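Local coordinates for quinoline 2-oxidoreductase large subunit (Pseudomonas putida, PDB 1T3Q), which carries the molybdenum-pterin cytosine dinucleotide cofactor of a molybdenum hydroxylase that probably oxidises quinoline at its carbon 2, at residues Val18-Asp23 / Pro672-Gly677; Arg49-His54 / Val136-Leu141; Val663-Thr668 / Leu727-Pro732. All blocks are in the same frame, centred on the assembly; numbering follows the deposited sequence.

Contact 1. Residues Val18-Asp23 / Pro672-Gly677; sequences VLRRED and PMIVEG. With MCN (pterin cytosine dinucleotide), chain N.
Beside the cytidine half of the pterin cytosine dinucleotide (MCN) site, Met-673 and Ile-674 in the first turn of helix 672-692 pack against the loop 18-23. The Met-673 chain leaves with CG anti to the backbone N (chi1 -180°) and bends only at its last torsion, which brings CE to 3.6 Å from Val-18 O and sets SD beside Leu-19 CD2. Arg-20 passes this methionine at about a right angle, and its CD lies 4.0 Å from Ile-674 CD1, so the arginine meets the helix through its aliphatic part. Its charged end turns back into its own loop. There NE and NH1 hold Asp-23 OD1 side-on and in the guanidinium plane, NE at 2.7 Å from OD1 and NH1 at 2.8 Å from it, while Glu-22 CG covers one guanidinium face. NH1 also reaches Gln-106 O of the small subunit. An alanine at Arg-20 would probably leave Asp-23 without its guanidinium partner and open a gap beside Ile-674 CD1. On the cofactor side, Val-675 CG2 sits 3.4 Å from MCN C2 of the cytosine, and Ile-674 CG2 lies against ribose O4D. The arrangement belongs to the dinucleotide site of a molybdopterin cofactor-binding domain in the xanthine dehydrogenase family, here built where the small subunit joins the large.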
loop_
_atom_site.group_PDB
_atom_site.type_symbol
_atom_site.label_atom_id
_atom_site.label_comp_id
_atom_site.label_asym_id
_atom_site.label_seq_id
_atom_site.Cartn_x
_atom_site.Cartn_y
_atom_site.Cartn_z
ATOM N N VAL B 18 -12.931 -13.120 24.395
ATOM C CA VAL B 18 -12.246 -11.854 24.166
ATOM C C VAL B 18 -13.006 -11.064 23.094
ATOM O O VAL B 18 -13.436 -11.633 22.086
ATOM C CB VAL B 18 -10.787 -12.108 23.686
ATOM C CG1 VAL B 18 -10.142 -10.815 23.213
ATOM C CG2 VAL B 18 -9.974 -12.726 24.814
ATOM N N LEU B 19 -13.193 -9.765 23.321
ATOM C CA LEU B 19 -13.890 -8.928 22.349
ATOM C C LEU B 19 -13.039 -8.828 21.086
ATOM O O LEU B 19 -11.815 -8.733 21.158
ATOM C CB LEU B 19 -14.154 -7.534 22.929
ATOM C CG LEU B 19 -15.083 -7.534 24.151
ATOM C CD1 LEU B 19 -15.364 -6.105 24.585
ATOM C CD2 LEU B 19 -16.387 -8.253 23.809
ATOM N N ARG B 20 -13.694 -8.841 19.930
ATOM C CA ARG B 20 -12.978 -8.801 18.658
ATOM C C ARG B 20 -12.215 -7.515 18.383
ATOM O O ARG B 20 -12.773 -6.423 18.428
ATOM C CB ARG B 20 -13.946 -9.085 17.504
ATOM C CG ARG B 20 -14.763 -10.359 17.685
ATOM C CD ARG B 20 -15.237 -10.891 16.341
ATOM N NE ARG B 20 -15.648 -9.799 15.462
ATOM C CZ ARG B 20 -15.821 -9.921 14.153
ATOM N NH1 ARG B 20 -16.188 -8.867 13.432
ATOM N NH2 ARG B 20 -15.629 -11.096 13.566
ATOM N N ARG B 21 -10.931 -7.645 18.074
ATOM C CA ARG B 21 -10.129 -6.471 17.788
ATOM C C ARG B 21 -10.492 -5.835 16.444
ATOM O O ARG B 21 -10.271 -4.642 16.242
ATOM C CB ARG B 21 -8.635 -6.818 17.838
ATOM C CG ARG B 21 -8.230 -8.039 17.042
ATOM C CD ARG B 21 -6.780 -8.426 17.334
ATOM N NE ARG B 21 -6.563 -8.761 18.744
ATOM C CZ ARG B 21 -5.395 -9.156 19.248
ATOM N NH1 ARG B 21 -5.285 -9.436 20.540
ATOM N NH2 ARG B 21 -4.335 -9.273 18.460
ATOM N N GLU B 22 -11.073 -6.611 15.533
ATOM C CA GLU B 22 -11.436 -6.052 14.235
ATOM C C GLU B 22 -12.705 -5.200 14.260
ATOM O O GLU B 22 -12.927 -4.383 13.363
ATOM C CB GLU B 22 -11.588 -7.161 13.183
ATOM C CG GLU B 22 -12.570 -8.258 13.534
ATOM C CD GLU B 22 -11.898 -9.466 14.171
ATOM O OE1 GLU B 22 -11.271 -9.310 15.241
ATOM O OE2 GLU B 22 -11.991 -10.576 13.597
ATOM N N ASP B 23 -13.527 -5.375 15.291
ATOM C CA ASP B 23 -14.786 -4.641 15.400
ATOM C C ASP B 23 -14.683 -3.128 15.343
ATOM O O ASP B 23 -15.543 -2.475 14.760
ATOM C CB ASP B 23 -15.520 -5.015 16.692
ATOM C CG ASP B 23 -16.170 -6.382 16.630
ATOM O OD1 ASP B 23 -15.999 -7.097 15.616
ATOM O OD2 ASP B 23 -16.855 -6.746 17.608
ATOM N N PRO B 672 -15.857 -18.662 23.022
ATOM C CA PRO B 672 -17.271 -19.043 23.075
ATOM C C PRO B 672 -18.204 -18.047 22.389
ATOM O O PRO B 672 -19.135 -18.443 21.696
ATOM C CB PRO B 672 -17.535 -19.172 24.574
ATOM C CG PRO B 672 -16.210 -19.653 25.096
ATOM C CD PRO B 672 -15.238 -18.755 24.359
ATOM N N MET B 673 -17.958 -16.757 22.591
ATOM C CA MET B 673 -18.776 -15.719 21.971
ATOM C C MET B 673 -18.758 -15.861 20.441
ATOM O O MET B 673 -19.801 -15.851 19.785
ATOM C CB MET B 673 -18.241 -14.341 22.354
ATOM C CG MET B 673 -19.028 -13.181 21.758
ATOM S SD MET B 673 -18.297 -11.580 22.176
ATOM C CE MET B 673 -16.885 -11.576 21.036
ATOM N N ILE B 674 -17.564 -15.983 19.883
ATOM C CA ILE B 674 -17.413 -16.116 18.436
ATOM C C ILE B 674 -18.037 -17.411 17.932
ATOM O O ILE B 674 -18.682 -17.426 16.884
ATOM C CB ILE B 674 -15.920 -16.014 18.042
ATOM C CG1 ILE B 674 -15.487 -14.544 18.126
ATOM C CG2 ILE B 674 -15.692 -16.554 16.622
ATOM C CD1 ILE B 674 -14.006 -14.314 17.973
ATOM N N VAL B 675 -17.867 -18.498 18.684
ATOM C CA VAL B 675 -18.445 -19.778 18.291
ATOM C C VAL B 675 -19.969 -19.679 18.231
ATOM O O VAL B 675 -20.593 -20.201 17.307
ATOM C CB VAL B 675 -18.049 -20.910 19.284
ATOM C CG1 VAL B 675 -18.841 -22.170 18.988
ATOM C CG2 VAL B 675 -16.559 -21.183 19.187
ATOM N N GLU B 676 -20.582 -19.008 19.206
ATOM C CA GLU B 676 -22.032 -18.897 19.184
ATOM C C GLU B 676 -22.475 -18.025 18.021
ATOM O O GLU B 676 -23.537 -18.251 17.453
ATOM C CB GLU B 676 -22.574 -18.359 20.515
ATOM C CG GLU B 676 -22.433 -19.370 21.657
ATOM C CD GLU B 676 -23.382 -19.111 22.816
ATOM O OE1 GLU B 676 -24.115 -18.098 22.783
ATOM O OE2 GLU B 676 -23.395 -19.929 23.760
ATOM N N GLY B 677 -21.655 -17.044 17.664
ATOM C CA GLY B 677 -21.991 -16.196 16.534
ATOM C C GLY B 677 -22.025 -17.054 15.275
ATOM O O GLY B 677 -22.898 -16.898 14.427
HETATM N N1 MCN N . -13.714 -21.129 16.690
HETATM C C2 MCN N . -13.368 -21.075 18.080
HETATM N N3 MCN N . -13.152 -22.326 18.638
HETATM C C4 MCN N . -13.249 -23.553 17.991
HETATM C C5 MCN N . -13.620 -23.547 16.570
HETATM C C6 MCN N . -13.845 -22.351 15.932
HETATM O O2 MCN N . -13.310 -20.019 18.670
HETATM N N4 MCN N . -13.015 -24.683 18.623
HETATM C "C1'" MCN N . -13.927 -19.726 16.008
HETATM C C2D MCN N . -12.624 -19.250 15.219
HETATM O "O2'" MCN N . -12.497 -17.786 15.296
HETATM C "C3'" MCN N . -12.846 -19.796 13.824
HETATM C C4D MCN N . -14.331 -19.654 13.588
HETATM O O4D MCN N . -14.948 -19.721 14.970
HETATM O "O3'" MCN N . -12.066 -19.014 12.854
HETATM C "C5'" MCN N . -14.943 -20.623 12.536
HETATM O "O5'" MCN N . -14.520 -21.908 12.918
HETATM P PA MCN N . -13.738 -22.915 11.988
HETATM O O1A MCN N . -12.349 -22.996 12.541
HETATM O O2A MCN N . -14.640 -24.136 11.920
HETATM O O3A MCN N . -13.694 -22.483 10.419
HETATM P PB MCN N . -12.831 -21.370 9.657
HETATM O O1B MCN N . -11.974 -22.088 8.666
HETATM O O2B MCN N . -12.149 -20.449 10.626
HETATM O O3B MCN N . -13.943 -20.494 8.903
HETATM C C10 MCN N . -14.488 -20.919 7.679
HETATM C "C9'" MCN N . -15.866 -21.403 7.993
HETATM C "C8'" MCN N . -16.471 -21.784 6.621
HETATM S "S8'" MCN N . -15.637 -23.111 5.762
HETATM C "C7'" MCN N . -17.550 -21.238 6.057
HETATM S "S7'" MCN N . -18.222 -21.679 4.463
HETATM C "C6'" MCN N . -18.251 -20.058 6.814
HETATM C C7 MCN N . -18.012 -20.157 8.297
HETATM O "O9'" MCN N . -16.627 -20.251 8.589
HETATM N "N5'" MCN N . -17.798 -18.795 6.097
HETATM C C4A MCN N . -18.081 -17.667 6.965
HETATM N "N8'" MCN N . -18.551 -18.942 8.996
HETATM C C4B MCN N . -18.485 -17.692 8.313
HETATM N "N1'" MCN N . -18.749 -16.561 9.126
HETATM C "C2'" MCN N . -18.590 -15.367 8.508
HETATM N "N2'" MCN N . -18.844 -14.259 9.236
HETATM N "N3'" MCN N . -18.169 -15.241 7.199
HETATM C "C4'" MCN N . -17.866 -16.344 6.316
HETATM O "O4'" MCN N . -17.502 -16.149 5.182
#

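Contact 2. Residues Arg49-His54 / Val136-Leu141; sequences RSPFAH and VEYEEL
Phe-52 and Tyr-138 both carry CG anti to the carbonyl carbon (chi1 -60° and -66°), and these torsions bring the two rings together between the loop 49-54 and strand 135-140 of the a/b hammerhead domain. The loop runs from strand 43-49 of one sheet to strand 55-61 of another; strand 135-140 forms an edge of the second sheet. The aromatic pair is an offset edge-to-face stack, with the edge of Phe-52 toward the face of Tyr-138, centroids of the two rings 5.3 Å apart and planes at 67°. Val-136 CG1 covers the opposite face of the tyrosine. Pro-51 meets Tyr-138 tip to tip, with Pro-51 CD 3.5 Å from Tyr-138 CZ, and the phenol end goes on to a water 2.5 Å from Tyr-138 OH. That water lies at the edge of the ring, in its plane, and donates to Arg-49 O at 2.8 Å, so a single solvent molecule ties the phenol to the start of the loop. Ser-50 OG donates to a lone pair of Phe-52 O, which ties the serine side chain to the backbone two residues on. The extended Glu-140 chain passes the CD2-CE2 side of the Phe-52 ring at about a right angle, with OE2 3.5 Å from Phe-52 CE2. Farther along, Leu-141 N donates to His-54 O at 2.7 Å, the direct hydrogen bond between the segments. His-54 ND1 is bonded to Pro-142 O, and Leu-141 CD1 makes a CH-pi contact over one face of the same ring, 4.0 Å from its centroid.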
loop_
_atom_site.group_PDB
_atom_site.type_symbol
_atom_site.label_atom_id
_atom_site.label_comp_id
_atom_site.label_asym_id
_atom_site.label_seq_id
_atom_site.Cartn_x
_atom_site.Cartn_y
_atom_site.Cartn_z
ATOM N N ARG B 49 -22.462 -10.850 -21.083
ATOM C CA ARG B 49 -22.675 -12.269 -20.846
ATOM C C ARG B 49 -23.627 -12.922 -21.832
ATOM O O ARG B 49 -24.390 -12.250 -22.528
ATOM C CB ARG B 49 -23.199 -12.465 -19.426
ATOM C CG ARG B 49 -22.255 -11.912 -18.380
ATOM C CD ARG B 49 -22.894 -11.805 -17.010
ATOM N NE ARG B 49 -21.941 -11.209 -16.076
ATOM C CZ ARG B 49 -21.012 -11.890 -15.415
ATOM N NH1 ARG B 49 -20.911 -13.204 -15.568
ATOM N NH2 ARG B 49 -20.165 -11.249 -14.619
ATOM N N SER B 50 -23.568 -14.247 -21.874
ATOM C CA SER B 50 -24.414 -15.036 -22.747
ATOM C C SER B 50 -25.865 -14.986 -22.288
ATOM O O SER B 50 -26.163 -15.116 -21.096
ATOM C CB SER B 50 -23.934 -16.493 -22.763
ATOM O OG SER B 50 -24.887 -17.338 -23.382
ATOM N N PRO B 51 -26.792 -14.769 -23.230
ATOM C CA PRO B 51 -28.215 -14.712 -22.895
ATOM C C PRO B 51 -28.852 -16.079 -23.138
ATOM O O PRO B 51 -30.060 -16.260 -22.967
ATOM C CB PRO B 51 -28.736 -13.644 -23.848
ATOM C CG PRO B 51 -27.944 -13.931 -25.086
ATOM C CD PRO B 51 -26.543 -14.196 -24.569
ATOM N N PHE B 52 -28.022 -17.041 -23.534
ATOM C CA PHE B 52 -28.490 -18.395 -23.819
ATOM C C PHE B 52 -27.770 -19.453 -22.999
ATOM O O PHE B 52 -26.582 -19.324 -22.700
ATOM C CB PHE B 52 -28.312 -18.718 -25.308
ATOM C CG PHE B 52 -29.060 -17.792 -26.221
ATOM C CD1 PHE B 52 -28.383 -16.839 -26.974
ATOM C CD2 PHE B 52 -30.448 -17.863 -26.316
ATOM C CE1 PHE B 52 -29.079 -15.965 -27.812
ATOM C CE2 PHE B 52 -31.153 -16.994 -27.150
ATOM C CZ PHE B 52 -30.467 -16.044 -27.900
ATOM N N ALA B 53 -28.495 -20.515 -22.662
ATOM C CA ALA B 53 -27.944 -21.612 -21.878
ATOM C C ALA B 53 -26.882 -22.372 -22.670
ATOM O O ALA B 53 -25.892 -22.840 -22.109
ATOM C CB ALA B 53 -29.059 -22.560 -21.451
ATOM N N HIS B 54 -27.096 -22.494 -23.976
ATOM C CA HIS B 54 -26.147 -23.193 -24.835
ATOM C C HIS B 54 -26.288 -22.625 -26.242
ATOM O O HIS B 54 -27.355 -22.714 -26.848
ATOM C CB HIS B 54 -26.445 -24.692 -24.847
ATOM C CG HIS B 54 -25.343 -25.520 -25.428
ATOM N ND1 HIS B 54 -25.528 -26.825 -25.833
ATOM C CD2 HIS B 54 -24.037 -25.239 -25.650
ATOM C CE1 HIS B 54 -24.383 -27.310 -26.281
ATOM N NE2 HIS B 54 -23.463 -26.368 -26.180
ATOM N N VAL B 136 -23.313 -9.250 -30.931
ATOM C CA VAL B 136 -23.019 -10.675 -30.947
ATOM C C VAL B 136 -24.123 -11.453 -31.655
ATOM O O VAL B 136 -25.308 -11.220 -31.421
ATOM C CB VAL B 136 -22.887 -11.242 -29.507
ATOM C CG1 VAL B 136 -22.429 -12.693 -29.559
ATOM C CG2 VAL B 136 -21.916 -10.403 -28.699
ATOM N N GLU B 137 -23.734 -12.371 -32.531
ATOM C CA GLU B 137 -24.707 -13.195 -33.234
ATOM C C GLU B 137 -24.594 -14.612 -32.688
ATOM O O GLU B 137 -23.515 -15.212 -32.704
ATOM C CB GLU B 137 -24.445 -13.201 -34.744
ATOM N N TYR B 138 -25.712 -15.135 -32.200
ATOM C CA TYR B 138 -25.756 -16.476 -31.636
ATOM C C TYR B 138 -26.574 -17.429 -32.481
ATOM O O TYR B 138 -27.321 -17.024 -33.370
ATOM C CB TYR B 138 -26.390 -16.470 -30.242
ATOM C CG TYR B 138 -25.617 -15.739 -29.179
ATOM C CD1 TYR B 138 -25.881 -14.402 -28.893
ATOM C CD2 TYR B 138 -24.619 -16.387 -28.452
ATOM C CE1 TYR B 138 -25.171 -13.727 -27.905
ATOM C CE2 TYR B 138 -23.904 -15.723 -27.466
ATOM C CZ TYR B 138 -24.186 -14.394 -27.197
ATOM O OH TYR B 138 -23.478 -13.733 -26.220
ATOM N N GLU B 139 -26.420 -18.707 -32.167
ATOM C CA GLU B 139 -27.158 -19.780 -32.801
ATOM C C GLU B 139 -27.469 -20.695 -31.624
ATOM O O GLU B 139 -26.649 -21.534 -31.250
ATOM C CB GLU B 139 -26.295 -20.520 -33.817
ATOM C CG GLU B 139 -27.057 -21.599 -34.560
ATOM C CD GLU B 139 -26.141 -22.636 -35.168
ATOM O OE1 GLU B 139 -25.195 -22.243 -35.884
ATOM O OE2 GLU B 139 -26.369 -23.841 -34.931
ATOM N N GLU B 140 -28.640 -20.509 -31.023
ATOM C CA GLU B 140 -29.029 -21.308 -29.868
ATOM C C GLU B 140 -28.974 -22.803 -30.155
ATOM O O GLU B 140 -29.393 -23.261 -31.216
ATOM C CB GLU B 140 -30.432 -20.913 -29.397
ATOM C CG GLU B 140 -30.822 -21.531 -28.065
ATOM C CD GLU B 140 -32.066 -20.904 -27.468
ATOM O OE1 GLU B 140 -32.435 -21.279 -26.333
ATOM O OE2 GLU B 140 -32.674 -20.036 -28.130
ATOM N N LEU B 141 -28.442 -23.555 -29.199
ATOM C CA LEU B 141 -28.312 -25.003 -29.321
ATOM C C LEU B 141 -29.106 -25.679 -28.209
ATOM O O LEU B 141 -29.414 -25.057 -27.190
ATOM C CB LEU B 141 -26.842 -25.410 -29.199
ATOM C CG LEU B 141 -25.837 -24.801 -30.181
ATOM C CD1 LEU B 141 -24.418 -25.072 -29.699
ATOM C CD2 LEU B 141 -26.061 -25.386 -31.570
HETATM O O HOH W 1 -24.105 -11.560 -25.254
#

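Contact 3. Residues Val663-Thr668 / Leu727-Pro732; sequences VEDCGT and LETPSP. With MCN (pterin cytosine dinucleotide), chain N.
The Asp-665 carboxylate grips Thr-729 twice: OD2 accepts from Thr-729 OG1 at 2.7 Å and OD1 from Thr-729 N at 2.9 Å, both on the syn side. OD1 also takes Gly-667 N, almost head-on, which closes an Asx turn where strand 655-665 ends. With CG anti to the backbone N (chi1 -171°), the buried carboxylate reaches across to loop 727-732, and Thr-425 gives OD2 a further hydrogen bond. Leu-727 N donates to Glu-664 O at 3.0 Å. A water stitches the turn to the loop, accepting from Cys-666 N and donating to Gly-667 O and Leu-727 O. Gly-667 has a positive phi, and its CA comes 3.3 Å from Thr-729 O in a CA-H...O contact; a CB there would be tight against that oxygen. Packing completes the joint: Glu-728 CG lies 3.1 Å from Gly-667 O while its OE2 takes Met-669 N, and Val-663 CG1 meets Leu-727 CD1 at 4.1 Å. Just after the turn, Thr-668 O accepts from MCN N4 at 2.9 Å, so the strand end and its Asx turn form part of the cytosine pocket of this molybdopterin cofactor-binding domain.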
loop_
_atom_site.group_PDB
_atom_site.type_symbol
_atom_site.label_atom_id
_atom_site.label_comp_id
_atom_site.label_asym_id
_atom_site.label_seq_id
_atom_site.Cartn_x
_atom_site.Cartn_y
_atom_site.Cartn_z
ATOM N N VAL B 663 -26.888 -27.807 20.197
ATOM C CA VAL B 663 -25.914 -28.410 21.098
ATOM C C VAL B 663 -24.669 -28.577 20.236
ATOM O O VAL B 663 -24.709 -29.252 19.207
ATOM C CB VAL B 663 -26.360 -29.793 21.605
ATOM C CG1 VAL B 663 -25.211 -30.454 22.356
ATOM C CG2 VAL B 663 -27.571 -29.652 22.510
ATOM N N GLU B 664 -23.568 -27.957 20.639
ATOM C CA GLU B 664 -22.344 -28.046 19.852
ATOM C C GLU B 664 -21.143 -28.535 20.636
ATOM O O GLU B 664 -20.935 -28.146 21.784
ATOM C CB GLU B 664 -22.010 -26.677 19.235
ATOM C CG GLU B 664 -20.625 -26.588 18.588
ATOM C CD GLU B 664 -20.514 -27.405 17.306
ATOM O OE1 GLU B 664 -19.377 -27.748 16.909
ATOM O OE2 GLU B 664 -21.562 -27.695 16.688
ATOM N N ASP B 665 -20.360 -29.403 20.006
ATOM C CA ASP B 665 -19.143 -29.913 20.615
ATOM C C ASP B 665 -18.040 -29.770 19.580
ATOM O O ASP B 665 -17.899 -30.615 18.691
ATOM C CB ASP B 665 -19.275 -31.389 21.015
ATOM C CG ASP B 665 -18.086 -31.886 21.843
ATOM O OD1 ASP B 665 -16.958 -31.387 21.656
ATOM O OD2 ASP B 665 -18.274 -32.794 22.679
ATOM N N CYS B 666 -17.283 -28.683 19.684
ATOM C CA CYS B 666 -16.168 -28.426 18.779
ATOM C C CYS B 666 -14.897 -28.536 19.604
ATOM O O CYS B 666 -13.943 -27.780 19.418
ATOM C CB CYS B 666 -16.281 -27.025 18.158
ATOM S SG CYS B 666 -16.405 -25.654 19.343
ATOM N N GLY B 667 -14.890 -29.495 20.525
ATOM C CA GLY B 667 -13.736 -29.665 21.376
ATOM C C GLY B 667 -13.574 -28.394 22.185
ATOM O O GLY B 667 -14.563 -27.791 22.602
ATOM N N THR B 668 -12.334 -27.978 22.395
ATOM C CA THR B 668 -12.052 -26.769 23.157
ATOM C C THR B 668 -12.418 -25.521 22.355
ATOM O O THR B 668 -11.908 -25.318 21.258
ATOM C CB THR B 668 -10.553 -26.686 23.521
ATOM O OG1 THR B 668 -10.209 -27.788 24.369
ATOM C CG2 THR B 668 -10.238 -25.376 24.240
ATOM N N LEU B 727 -20.721 -28.669 24.744
ATOM C CA LEU B 727 -20.078 -29.851 25.301
ATOM C C LEU B 727 -18.673 -29.773 24.719
ATOM O O LEU B 727 -18.496 -29.273 23.606
ATOM C CB LEU B 727 -20.765 -31.138 24.841
ATOM C CG LEU B 727 -22.194 -31.381 25.333
ATOM C CD1 LEU B 727 -22.720 -32.679 24.724
ATOM C CD2 LEU B 727 -22.213 -31.454 26.853
ATOM N N GLU B 728 -17.671 -30.237 25.460
ATOM C CA GLU B 728 -16.300 -30.190 24.959
ATOM C C GLU B 728 -15.562 -31.514 25.076
ATOM O O GLU B 728 -15.336 -32.028 26.174
ATOM C CB GLU B 728 -15.492 -29.097 25.675
ATOM C CG GLU B 728 -15.974 -27.675 25.383
ATOM C CD GLU B 728 -15.077 -26.605 25.983
ATOM O OE1 GLU B 728 -14.758 -26.699 27.185
ATOM O OE2 GLU B 728 -14.695 -25.663 25.260
ATOM N N THR B 729 -15.203 -32.069 23.923
ATOM C CA THR B 729 -14.448 -33.312 23.862
ATOM C C THR B 729 -13.203 -32.922 23.078
ATOM O O THR B 729 -13.209 -32.899 21.845
ATOM C CB THR B 729 -15.218 -34.415 23.118
ATOM O OG1 THR B 729 -16.510 -34.577 23.715
ATOM C CG2 THR B 729 -14.460 -35.742 23.210
ATOM N N PRO B 730 -12.118 -32.589 23.794
ATOM C CA PRO B 730 -10.848 -32.177 23.197
ATOM C C PRO B 730 -10.250 -33.171 22.217
ATOM O O PRO B 730 -10.269 -34.383 22.446
ATOM C CB PRO B 730 -9.936 -31.969 24.411
ATOM C CG PRO B 730 -10.887 -31.672 25.522
ATOM C CD PRO B 730 -12.008 -32.640 25.263
ATOM N N SER B 731 -9.731 -32.645 21.117
ATOM C CA SER B 731 -9.073 -33.478 20.127
ATOM C C SER B 731 -7.626 -33.618 20.569
ATOM O O SER B 731 -6.983 -32.634 20.927
ATOM C CB SER B 731 -9.097 -32.822 18.751
ATOM O OG SER B 731 -8.090 -33.392 17.933
ATOM N N PRO B 732 -7.100 -34.848 20.576
ATOM C CA PRO B 732 -5.708 -35.040 20.986
ATOM C C PRO B 732 -4.760 -34.756 19.823
ATOM O O PRO B 732 -3.542 -34.826 19.970
ATOM C CB PRO B 732 -5.679 -36.506 21.410
ATOM C CG PRO B 732 -6.660 -37.137 20.469
ATOM C CD PRO B 732 -7.806 -36.136 20.457
HETATM N N1 MCN N . -13.714 -21.129 16.690
HETATM C C2 MCN N . -13.368 -21.075 18.080
HETATM N N3 MCN N . -13.152 -22.326 18.638
HETATM C C4 MCN N . -13.249 -23.553 17.991
HETATM C C5 MCN N . -13.620 -23.547 16.570
HETATM C C6 MCN N . -13.845 -22.351 15.932
HETATM O O2 MCN N . -13.310 -20.019 18.670
HETATM N N4 MCN N . -13.015 -24.683 18.623
HETATM C "C1'" MCN N . -13.927 -19.726 16.008
HETATM C C2D MCN N . -12.624 -19.250 15.219
HETATM O "O2'" MCN N . -12.497 -17.786 15.296
HETATM C "C3'" MCN N . -12.846 -19.796 13.824
HETATM C C4D MCN N . -14.331 -19.654 13.588
HETATM O O4D MCN N . -14.948 -19.721 14.970
HETATM O "O3'" MCN N . -12.066 -19.014 12.854
HETATM C "C5'" MCN N . -14.943 -20.623 12.536
HETATM O "O5'" MCN N . -14.520 -21.908 12.918
HETATM P PA MCN N . -13.738 -22.915 11.988
HETATM O O1A MCN N . -12.349 -22.996 12.541
HETATM O O2A MCN N . -14.640 -24.136 11.920
HETATM O O3A MCN N . -13.694 -22.483 10.419
HETATM P PB MCN N . -12.831 -21.370 9.657
HETATM O O1B MCN N . -11.974 -22.088 8.666
HETATM O O2B MCN N . -12.149 -20.449 10.626
HETATM O O3B MCN N . -13.943 -20.494 8.903
HETATM C C10 MCN N . -14.488 -20.919 7.679
HETATM C "C9'" MCN N . -15.866 -21.403 7.993
HETATM C "C8'" MCN N . -16.471 -21.784 6.621
HETATM S "S8'" MCN N . -15.637 -23.111 5.762
HETATM C "C7'" MCN N . -17.550 -21.238 6.057
HETATM S "S7'" MCN N . -18.222 -21.679 4.463
HETATM C "C6'" MCN N . -18.251 -20.058 6.814
HETATM C C7 MCN N . -18.012 -20.157 8.297
HETATM O "O9'" MCN N . -16.627 -20.251 8.589
HETATM N "N5'" MCN N . -17.798 -18.795 6.097
HETATM C C4A MCN N . -18.081 -17.667 6.965
HETATM N "N8'" MCN N . -18.551 -18.942 8.996
HETATM C C4B MCN N . -18.485 -17.692 8.313
HETATM N "N1'" MCN N . -18.749 -16.561 9.126
HETATM C "C2'" MCN N . -18.590 -15.367 8.508
HETATM N "N2'" MCN N . -18.844 -14.259 9.236
HETATM N "N3'" MCN N . -18.169 -15.241 7.199
HETATM C "C4'" MCN N . -17.866 -16.344 6.316
HETATM O "O4'" MCN N . -17.502 -16.149 5.182
HETATM O O HOH W 2 -17.206 -27.295 22.314
#

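In the fold
Contacts 1 and 3 both touch the pterin cytosine dinucleotide, their centres about 18 Å apart, and are joined by strand 655-665 leading into helix 672-692; Val-675 CG1 packs on Cys-666 SG where they meet. Contact 3 is the buried one, and a carboxylate, backbone groups and a water carry it. Contact 1 is partly buried; its segments meet through apolar and sulfur contacts, while its salt bridge lies within the loop, and the same arginine hydrogen-bonds to the small subunit. Contact 2, also partly buried, lies across the chain's centre, about 48 Å from contact 1 between centres, and joins hammerhead elements by aromatic packing and one direct backbone hydrogen bond, with no other protein chain touching it.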